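Long-range contacts in putative isomerase YbhH (Escherichia coli, PDB 6OTV), which is a putative isomerase of the PrpF family, in the diaminopimelate epimerase clan, whose own reaction remains unassigned: residues T113-V119 and E131-P137; A102-E106 and V140-E144. All coordinates share one frame; numbering follows the deposited sequence.

Contact 1 (T113-V119 and E131-P137); sequences TSPVTRV and EADVQTP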
loop_
_atom_site.group_PDB
_atom_site.type_symbol
_atom_site.label_atom_id
_atom_site.label_comp_id
_atom_site.label_asym_id
_atom_site.label_seq_id
_atom_site.Cartn_x
_atom_site.Cartn_y
_atom_site.Cartn_z
ATOM N N THR A 113 -6.071 -18.157 -0.900
ATOM C CA THR A 113 -5.487 -18.706 -2.110
ATOM C C THR A 113 -4.636 -19.919 -1.732
ATOM O O THR A 113 -4.663 -20.392 -0.589
ATOM C CB THR A 113 -4.680 -17.637 -2.854
ATOM O OG1 THR A 113 -3.747 -17.024 -1.956
ATOM C CG2 THR A 113 -5.609 -16.566 -3.419
ATOM N N SER A 114 -3.868 -20.423 -2.699
ATOM C CA SER A 114 -3.078 -21.624 -2.498
ATOM C C SER A 114 -1.800 -21.503 -3.313
ATOM O O SER A 114 -1.846 -20.995 -4.441
ATOM C CB SER A 114 -3.857 -22.875 -2.920
ATOM O OG SER A 114 -3.136 -24.058 -2.623
ATOM N N PRO A 115 -0.650 -21.955 -2.783
ATOM C CA PRO A 115 -0.489 -22.572 -1.460
ATOM C C PRO A 115 -0.226 -21.554 -0.352
ATOM O O PRO A 115 0.010 -21.933 0.796
ATOM C CB PRO A 115 0.724 -23.483 -1.655
ATOM C CG PRO A 115 1.564 -22.747 -2.647
ATOM C CD PRO A 115 0.607 -21.991 -3.556
ATOM N N VAL A 116 -0.259 -20.270 -0.704
ATOM C CA VAL A 116 -0.042 -19.180 0.237
ATOM C C VAL A 116 -1.121 -18.129 0.008
ATOM O O VAL A 116 -1.601 -17.940 -1.114
ATOM C CB VAL A 116 1.376 -18.574 0.083
ATOM C CG1 VAL A 116 1.557 -17.349 0.968
ATOM C CG2 VAL A 116 2.433 -19.615 0.420
ATOM N N THR A 117 -1.519 -17.458 1.086
ATOM C CA THR A 117 -2.487 -16.369 1.029
ATOM C C THR A 117 -1.829 -15.101 1.549
ATOM O O THR A 117 -1.337 -15.072 2.683
ATOM C CB THR A 117 -3.737 -16.693 1.846
ATOM O OG1 THR A 117 -4.335 -17.896 1.347
ATOM C CG2 THR A 117 -4.741 -15.549 1.754
ATOM N N ARG A 118 -1.818 -14.059 0.721
ATOM C CA ARG A 118 -1.294 -12.761 1.123
ATOM C C ARG A 118 -2.371 -11.986 1.869
ATOM O O ARG A 118 -3.523 -11.933 1.428
ATOM C CB ARG A 118 -0.826 -11.975 -0.102
ATOM C CG ARG A 118 0.190 -12.709 -0.963
ATOM C CD ARG A 118 0.518 -11.935 -2.233
ATOM N NE ARG A 118 1.309 -10.736 -1.969
ATOM C CZ ARG A 118 1.715 -9.885 -2.907
ATOM N NH1 ARG A 118 1.399 -10.097 -4.179
ATOM N NH2 ARG A 118 2.436 -8.822 -2.573
ATOM N N VAL A 119 -2.000 -11.392 3.002
ATOM C CA VAL A 119 -2.921 -10.598 3.808
ATOM C C VAL A 119 -2.279 -9.244 4.072
ATOM O O VAL A 119 -1.220 -9.170 4.703
ATOM C CB VAL A 119 -3.282 -11.286 5.136
ATOM C CG1 VAL A 119 -4.302 -10.447 5.895
ATOM C CG2 VAL A 119 -3.809 -12.694 4.891
ATOM N N GLU A 131 2.517 -6.842 5.389
ATOM C CA GLU A 131 1.996 -7.976 4.640
ATOM C C GLU A 131 2.354 -9.264 5.370
ATOM O O GLU A 131 3.510 -9.463 5.758
ATOM C CB GLU A 131 2.539 -8.017 3.210
ATOM C CG GLU A 131 2.150 -9.297 2.477
ATOM C CD GLU A 131 2.448 -9.262 0.988
ATOM O OE1 GLU A 131 2.553 -8.156 0.414
ATOM O OE2 GLU A 131 2.569 -10.353 0.390
ATOM N N ALA A 132 1.360 -10.124 5.562
ATOM C CA ALA A 132 1.557 -11.449 6.130
ATOM C C ALA A 132 1.310 -12.491 5.050
ATOM O O ALA A 132 0.295 -12.439 4.350
ATOM C CB ALA A 132 0.626 -11.687 7.321
ATOM N N ASP A 133 2.241 -13.428 4.913
ATOM C CA ASP A 133 2.126 -14.523 3.959
ATOM C C ASP A 133 1.851 -15.798 4.744
ATOM O O ASP A 133 2.733 -16.308 5.445
ATOM C CB ASP A 133 3.388 -14.633 3.108
ATOM C CG ASP A 133 3.629 -13.385 2.278
ATOM O OD1 ASP A 133 2.638 -12.792 1.797
ATOM O OD2 ASP A 133 4.801 -12.987 2.118
ATOM N N VAL A 134 0.626 -16.299 4.631
ATOM C CA VAL A 134 0.139 -17.409 5.438
ATOM C C VAL A 134 0.173 -18.681 4.603
ATOM O O VAL A 134 -0.278 -18.689 3.451
ATOM C CB VAL A 134 -1.283 -17.131 5.951
ATOM C CG1 VAL A 134 -1.800 -18.311 6.759
ATOM C CG2 VAL A 134 -1.309 -15.843 6.770
ATOM N N GLN A 135 0.708 -19.751 5.181
ATOM C CA GLN A 135 0.657 -21.068 4.554
ATOM C C GLN A 135 -0.795 -21.524 4.478
ATOM O O GLN A 135 -1.433 -21.774 5.508
ATOM C CB GLN A 135 1.502 -22.061 5.345
ATOM C CG GLN A 135 2.967 -21.680 5.459
ATOM C CD GLN A 135 3.661 -21.645 4.114
ATOM O OE1 GLN A 135 3.341 -22.427 3.218
ATOM N NE2 GLN A 135 4.611 -20.731 3.960
ATOM N N THR A 136 -1.328 -21.622 3.264
ATOM C CA THR A 136 -2.704 -22.070 3.040
ATOM C C THR A 136 -2.730 -23.106 1.922
ATOM O O THR A 136 -3.202 -22.830 0.812
ATOM C CB THR A 136 -3.617 -20.888 2.711
ATOM O OG1 THR A 136 -3.028 -20.097 1.670
ATOM C CG2 THR A 136 -3.841 -20.019 3.945
ATOM N N PRO A 137 -2.230 -24.315 2.180
ATOM C CA PRO A 137 -2.338 -25.376 1.170
ATOM C C PRO A 137 -3.795 -25.748 0.936
ATOM O O PRO A 137 -4.535 -26.049 1.875
ATOM C CB PRO A 137 -1.541 -26.535 1.781
ATOM C CG PRO A 137 -1.524 -26.259 3.246
ATOM C CD PRO A 137 -1.504 -24.768 3.378
#
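R118 and E131 are joined by a side-on salt bridge on one face of an antiparallel beta hairpin, strands 116-123 and 129-135. NE of R118 lies 2.7 Å from E131 OE2, which it meets from above the carboxylate plane, while R118 NH2 reaches the syn lone pair of E131 OE1 at 3.1 Å. Both oxygens stay close to the guanidinium plane, although the two flat groups are turned 37° against each other. The arginine chain is extended at chi2 and bent at chi3 (71°), which swings NE towards the glutamate. D133 runs alongside the arginine on the same face; its OD1 is 2.8 Å from E131 OE2, a pair of acceptors whose mutual repulsion the arginine charge would probably offset. R120 is a second partner of E131, and D72 of the second subunit is one of R118, so the pair also belongs to the dimer interface.

At the other end, T136 ties the hairpin to the turn at T113-P115, where a cis peptide bond precedes P115. T136 OG1 donates to T113 O, above its carbonyl plane, and receives T117 OG1 at 2.6 Å; T136 N bonds to P115 O. Between these ends the ladder is regular: T117 and V134 form one hydrogen-bonded pair, V119 and A132 the next.

The side chains of T117, V119 and V134 share the face that packs on I105 of helix 94-106. On the R118 face, V116 crosses D133 and Q135. With V116 CG1 anti to the backbone N (chi1 174°), this methyl rests 3.9 Å from D133 CB.

Contact 2 (A102-E106 and V140-E144); sequences AFAIE and VVEYE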
loop_
_atom_site.group_PDB
_atom_site.type_symbol
_atom_site.label_atom_id
_atom_site.label_comp_id
_atom_site.label_asym_id
_atom_site.label_seq_id
_atom_site.Cartn_x
_atom_site.Cartn_y
_atom_site.Cartn_z
ATOM N N ALA A 102 -3.733 -15.426 9.731
ATOM C CA ALA A 102 -4.427 -16.703 9.850
ATOM C C ALA A 102 -5.801 -16.526 10.481
ATOM O O ALA A 102 -6.761 -17.209 10.103
ATOM C CB ALA A 102 -3.586 -17.687 10.664
ATOM N N PHE A 103 -5.915 -15.614 11.448
ATOM C CA PHE A 103 -7.208 -15.362 12.072
ATOM C C PHE A 103 -8.184 -14.743 11.078
ATOM O O PHE A 103 -9.373 -15.082 11.073
ATOM C CB PHE A 103 -7.028 -14.461 13.293
ATOM C CG PHE A 103 -8.309 -14.144 14.012
ATOM C CD1 PHE A 103 -8.821 -15.016 14.960
ATOM C CD2 PHE A 103 -8.996 -12.970 13.747
ATOM C CE1 PHE A 103 -10.002 -14.726 15.627
ATOM C CE2 PHE A 103 -10.178 -12.674 14.411
ATOM C CZ PHE A 103 -10.678 -13.554 15.354
ATOM N N ALA A 104 -7.698 -13.837 10.227
ATOM C CA ALA A 104 -8.574 -13.198 9.251
ATOM C C ALA A 104 -9.097 -14.205 8.235
ATOM O O ALA A 104 -10.254 -14.119 7.806
ATOM C CB ALA A 104 -7.835 -12.060 8.550
ATOM N N ILE A 105 -8.264 -15.171 7.847
ATOM C CA ILE A 105 -8.695 -16.176 6.880
ATOM C C ILE A 105 -9.710 -17.125 7.506
ATOM O O ILE A 105 -10.734 -17.450 6.893
ATOM C CB ILE A 105 -7.475 -16.931 6.322
ATOM C CG1 ILE A 105 -6.537 -15.961 5.598
ATOM C CG2 ILE A 105 -7.921 -18.045 5.389
ATOM C CD1 ILE A 105 -5.157 -16.520 5.331
ATOM N N GLU A 106 -9.454 -17.577 8.737
ATOM C CA GLU A 106 -10.380 -18.503 9.380
ATOM C C GLU A 106 -11.736 -17.870 9.668
ATOM O O GLU A 106 -12.732 -18.595 9.776
ATOM C CB GLU A 106 -9.778 -19.046 10.678
ATOM C CG GLU A 106 -8.569 -19.946 10.477
ATOM C CD GLU A 106 -8.291 -20.814 11.687
ATOM O OE1 GLU A 106 -9.150 -21.652 12.028
ATOM O OE2 GLU A 106 -7.221 -20.651 12.309
ATOM N N VAL A 140 -6.601 -23.756 2.969
ATOM C CA VAL A 140 -6.856 -23.996 4.384
ATOM C C VAL A 140 -5.621 -23.588 5.174
ATOM O O VAL A 140 -4.504 -24.006 4.846
ATOM C CB VAL A 140 -7.215 -25.469 4.653
ATOM C CG1 VAL A 140 -7.403 -25.709 6.147
ATOM C CG2 VAL A 140 -8.466 -25.858 3.877
ATOM N N VAL A 141 -5.827 -22.773 6.212
ATOM C CA VAL A 141 -4.719 -22.313 7.038
ATOM C C VAL A 141 -4.002 -23.510 7.645
ATOM O O VAL A 141 -4.632 -24.422 8.195
ATOM C CB VAL A 141 -5.228 -21.352 8.122
ATOM C CG1 VAL A 141 -4.137 -21.079 9.155
ATOM C CG2 VAL A 141 -5.702 -20.055 7.493
ATOM N N GLU A 142 -2.680 -23.517 7.532
ATOM C CA GLU A 142 -1.843 -24.591 8.046
ATOM C C GLU A 142 -0.996 -24.045 9.185
ATOM O O GLU A 142 -0.279 -23.053 9.011
ATOM C CB GLU A 142 -0.956 -25.168 6.942
ATOM C CG GLU A 142 -0.003 -26.245 7.421
ATOM C CD GLU A 142 -0.729 -27.490 7.884
ATOM O OE1 GLU A 142 -1.173 -28.275 7.021
ATOM O OE2 GLU A 142 -0.864 -27.678 9.112
ATOM N N TYR A 143 -1.080 -24.690 10.349
ATOM C CA TYR A 143 -0.267 -24.315 11.497
ATOM C C TYR A 143 0.927 -25.231 11.712
ATOM O O TYR A 143 1.904 -24.808 12.341
ATOM C CB TYR A 143 -1.124 -24.291 12.767
ATOM C CG TYR A 143 -2.178 -23.210 12.746
ATOM C CD1 TYR A 143 -1.820 -21.868 12.818
ATOM C CD2 TYR A 143 -3.524 -23.527 12.645
ATOM C CE1 TYR A 143 -2.776 -20.872 12.794
ATOM C CE2 TYR A 143 -4.490 -22.537 12.622
ATOM C CZ TYR A 143 -4.107 -21.210 12.697
ATOM O OH TYR A 143 -5.059 -20.220 12.673
ATOM N N GLU A 144 0.874 -26.464 11.208
ATOM C CA GLU A 144 1.999 -27.381 11.307
ATOM C C GLU A 144 3.092 -26.999 10.314
ATOM O O GLU A 144 2.823 -26.490 9.223
ATOM C CB GLU A 144 1.548 -28.820 11.048
ATOM C CG GLU A 144 0.442 -29.306 11.970
ATOM C CD GLU A 144 0.131 -30.780 11.787
ATOM O OE1 GLU A 144 0.607 -31.376 10.796
ATOM O OE2 GLU A 144 -0.589 -31.342 12.641
#
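The Y143 ring has V141 CG1 over one face, 3.5 Å above the plane and offset toward the rim, so V141 and Y143, two positions apart in the loop V140-E144, pack on each other as well as on the helix. At the ring edge, near its plane, is E106 OE2, from a carboxylate that comes from the opposite direction and is turned 54° to the ring; its modelled spacing from Y143 OH is too short to be trusted, so the nature of that approach is doubtful. The other carboxylate oxygen of E106, OE1, forms a salt bridge with K341, a residue the tyrosine side chain also touches. A102 CB lies obliquely to the ring, 3.9 Å from Y143 CE1.

V141 carries the apolar part of the contact by dividing its two methyls. CG1, anti to the backbone N (chi1 169°), meets A102 CB at 3.8 Å. CG2 takes the other branch and lies 3.7 Å from I105 CG2, the two side chains crossing obliquely. The extended E106 chain passes V141 at about a right angle, with its CG 4.1 Å from V141 CG2.

A102, I105 and E106 are spaced i, i+3 and i+4, and therefore present one side of helix 94-106. This is plain helix-loop packing near the surface: the chain leaving the hairpin packs against the C-terminal end of the helix on its way to strand 158-163.

In the fold
Contacts 1 and 2 lie on the same side of the chain's centre, with their own centres about 9 Å apart, and helix 94-106 joins them. I105 serves both: its CD1 is 3.7 Å from T117 CG2 of the hairpin, while its other methyl branch meets the loop V140-E144. The hairpin and loop are also linked directly, by a probable hydrogen bond of 2.9 Å from E142 N to Q135 O and by packing of P137 on E142. Contact 1 extends towards the second subunit, which does not touch contact 2. Ethanediol, probably from the crystallisation liquor, lies about 3 Å from the Y143 side chain; it does not establish a substrate site.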